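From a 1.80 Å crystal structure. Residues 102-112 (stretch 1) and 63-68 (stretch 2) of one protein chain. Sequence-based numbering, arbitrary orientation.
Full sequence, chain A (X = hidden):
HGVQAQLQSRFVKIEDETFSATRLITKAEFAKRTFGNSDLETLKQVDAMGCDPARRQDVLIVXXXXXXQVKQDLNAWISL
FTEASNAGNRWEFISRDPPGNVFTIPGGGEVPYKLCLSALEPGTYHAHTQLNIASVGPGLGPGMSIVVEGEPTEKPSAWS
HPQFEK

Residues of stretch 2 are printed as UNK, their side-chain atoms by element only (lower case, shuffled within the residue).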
# COMPACT_ATOMS: atom_id res chain seq x y z
N VAL A 102 -2.91 -13.14 5.93
CA VAL A 102 -4.03 -13.71 5.15
C VAL A 102 -5.30 -13.49 5.97
O VAL A 102 -5.28 -13.55 7.23
CB VAL A 102 -3.76 -15.21 4.92
CG1 VAL A 102 -4.90 -15.88 4.24
CG2 VAL A 102 -2.46 -15.41 4.13
N PHE A 103 -6.42 -13.20 5.32
CA PHE A 103 -7.69 -13.08 6.04
C PHE A 103 -8.80 -13.84 5.34
O PHE A 103 -8.63 -14.28 4.17
CB PHE A 103 -8.06 -11.61 6.23
CG PHE A 103 -8.11 -10.85 4.93
CD1 PHE A 103 -9.29 -10.84 4.17
CD2 PHE A 103 -6.99 -10.17 4.46
CE1 PHE A 103 -9.34 -10.17 2.94
CE2 PHE A 103 -7.03 -9.48 3.22
CZ PHE A 103 -8.24 -9.47 2.49
N THR A 104 -9.95 -13.98 6.00
CA THR A 104 -11.07 -14.71 5.41
C THR A 104 -12.06 -13.78 4.74
O THR A 104 -12.45 -12.74 5.32
CB THR A 104 -11.84 -15.52 6.47
OG1 THR A 104 -10.91 -16.45 7.05
CG2 THR A 104 -13.01 -16.30 5.86
N ILE A 105 -12.52 -14.19 3.56
CA ILE A 105 -13.61 -13.50 2.94
C ILE A 105 -14.82 -14.42 2.98
O ILE A 105 -14.81 -15.49 2.37
CB ILE A 105 -13.31 -13.12 1.47
CG1 ILE A 105 -12.07 -12.23 1.44
CG2 ILE A 105 -14.51 -12.36 0.89
CD1 ILE A 105 -11.59 -11.91 0.04
N PRO A 106 -15.85 -14.05 3.77
CA PRO A 106 -16.94 -15.01 3.94
C PRO A 106 -17.67 -15.23 2.64
O PRO A 106 -17.85 -14.31 1.86
CB PRO A 106 -17.91 -14.34 4.94
CG PRO A 106 -17.23 -13.10 5.42
CD PRO A 106 -16.00 -12.83 4.59
N GLY A 107 -18.13 -16.44 2.44
CA GLY A 107 -18.95 -16.78 1.28
C GLY A 107 -20.14 -15.87 1.06
O GLY A 107 -20.99 -15.72 1.94
N GLY A 108 -20.19 -15.21 -0.10
CA GLY A 108 -21.27 -14.31 -0.44
C GLY A 108 -21.28 -13.01 0.38
O GLY A 108 -22.25 -12.25 0.29
N GLY A 109 -20.23 -12.78 1.16
CA GLY A 109 -20.18 -11.65 2.10
C GLY A 109 -19.23 -10.57 1.59
O GLY A 109 -18.87 -10.55 0.40
N GLU A 110 -18.93 -9.62 2.47
CA GLU A 110 -18.27 -8.35 2.08
C GLU A 110 -17.20 -8.12 3.13
O GLU A 110 -17.47 -8.31 4.33
CB GLU A 110 -19.27 -7.16 2.17
CG GLU A 110 -19.90 -6.55 0.90
CD GLU A 110 -21.35 -6.96 0.60
OE1 GLU A 110 -21.67 -8.16 0.74
OE2 GLU A 110 -22.21 -6.11 0.21
N VAL A 111 -16.02 -7.64 2.71
CA VAL A 111 -14.95 -7.30 3.65
C VAL A 111 -14.50 -5.86 3.25
O VAL A 111 -13.90 -5.68 2.17
CB VAL A 111 -13.77 -8.31 3.55
CG1 VAL A 111 -12.58 -7.88 4.42
CG2 VAL A 111 -14.24 -9.69 4.05
N PRO A 112 -14.75 -4.86 4.12
CA PRO A 112 -14.15 -3.53 3.83
C PRO A 112 -12.67 -3.61 4.01
O PRO A 112 -12.17 -4.39 4.86
CB PRO A 112 -14.78 -2.57 4.90
CG PRO A 112 -15.45 -3.47 5.88
CD PRO A 112 -15.71 -4.83 5.26
N UNK A 63 -9.03 2.76 -0.08
CA UNK A 63 -10.08 2.03 0.61
C UNK A 63 -11.03 1.41 -0.41
O UNK A 63 -11.04 1.85 -1.57
o UNK A 63 -11.37 4.09 0.86
c UNK A 63 -10.90 2.92 1.58
c UNK A 63 -10.01 3.40 2.78
N UNK A 64 -11.79 0.41 0.03
CA UNK A 64 -12.80 -0.22 -0.87
C UNK A 64 -13.48 -1.37 -0.15
O UNK A 64 -13.42 -1.46 1.09
N UNK A 65 -14.14 -2.24 -0.92
CA UNK A 65 -14.82 -3.34 -0.28
C UNK A 65 -14.55 -4.55 -1.17
O UNK A 65 -14.51 -4.40 -2.39
c UNK A 65 -18.53 -1.97 0.40
c UNK A 65 -16.38 -3.12 -0.29
n UNK A 65 -20.14 -2.60 -2.90
n UNK A 65 -18.94 -1.96 -1.03
n UNK A 65 -20.67 -3.54 -0.88
c UNK A 65 -19.90 -2.71 -1.59
c UNK A 65 -16.94 -1.92 0.46
N UNK A 66 -14.30 -5.70 -0.54
CA UNK A 66 -14.10 -6.97 -1.28
C UNK A 66 -15.43 -7.70 -1.18
O UNK A 66 -15.98 -7.88 -0.07
c UNK A 66 -10.70 -7.87 0.36
c UNK A 66 -13.02 -7.80 -0.61
c UNK A 66 -11.73 -7.02 -0.43
c UNK A 66 -11.11 -6.63 -1.79
N UNK A 67 -15.97 -8.05 -2.34
CA UNK A 67 -17.33 -8.62 -2.37
C UNK A 67 -17.30 -10.00 -2.98
O UNK A 67 -16.98 -10.20 -4.18
c UNK A 67 -18.29 -6.31 -2.49
c UNK A 67 -18.28 -7.69 -3.13
c UNK A 67 -19.69 -8.33 -3.18
N UNK A 68 -17.63 -11.00 -2.17
CA UNK A 68 -17.53 -12.41 -2.62
C UNK A 68 -18.72 -12.83 -3.47
O UNK A 68 -19.86 -12.52 -3.13
o UNK A 68 -17.61 -14.72 -1.75
c UNK A 68 -17.45 -13.35 -1.39
O HOH W 1 -15.79 -16.04 -0.30

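Position 63 carries three side-chain atoms: one carbon bearing an oxygen and a second carbon. None comes within contact distance of stretch 1. A beta-branched carbon with one hydroxyl and one methyl is threonine, Thr63.

Position 64 has no side-chain atoms, so it is glycine. Gly64 takes part through its backbone, its O receiving a CA-H...O contact from Pro112 CA at 3.5 Å.

Position 65 has seven side-chain atoms: three carbons in a row, a nitrogen, then a carbon carrying two more nitrogens. That planar end is a guanidinium, and one of its terminal nitrogens lies close to the carboxylate of Glu110. The residue is arginine. Arg65 NH1 forms a salt bridge with Glu110 OE2 at 3.2 Å, the oxygen lying at the edge of the guanidinium near its plane, while NE and NH2 are hydrogen-bonded elsewhere in the structure.

Position 66 shows four carbons forked at the second, a shape that reaches past the backbone to Phe103 and Ile105. This is leucine. Leu66 CD1 sits 3.6 Å from Phe103 CZ, at the ring edge, and 4.1 Å from Ile105 CD1; Leu66 CB and Val111 CB are 4.3 Å apart.

Position 67 has three carbons, forked at the first, and packs against the aliphatic part of Glu110. It is valine, with Val67 CG2 3.8 Å from Glu110 CG.

Position 68 has one carbon and one oxygen, tucked under the turn: serine. Ser68 OG accepts a hydrogen bond from Gly108 N at 3.1 Å and donates to a water at 2.7 Å from OG; that water in turn donates to Ile105 O, 2.9 Å from its oxygen.

The contact works as an antiparallel pairing finished by a turn. Leu66 N donates to Val111 O (2.7 Å) and Val111 N to Leu66 O (2.8 Å), and Ser68 N donates to Gly109 O (2.9 Å), carrying the ladder to the end of the turn. Alternation then sorts the chemistry: Leu66 and Val111 share one face, where Leu66 also meets Phe103 and Ile105, whereas Arg65, Val67, Glu110 and Pro112 share the other, where the salt bridge runs diagonally between neighbouring pairs. The type II turn from Pro106 to Gly109 is closed by Gly109 N donating to Pro106 O at 2.9 Å, and the positive phi of Gly108 favours glycine. The rule to read is economical: backbone sets the register, one leucine links the strand to the apolar side chains, and one serine hydroxyl ties down the turn.

Stretch 2 (63-68) TGRLVS
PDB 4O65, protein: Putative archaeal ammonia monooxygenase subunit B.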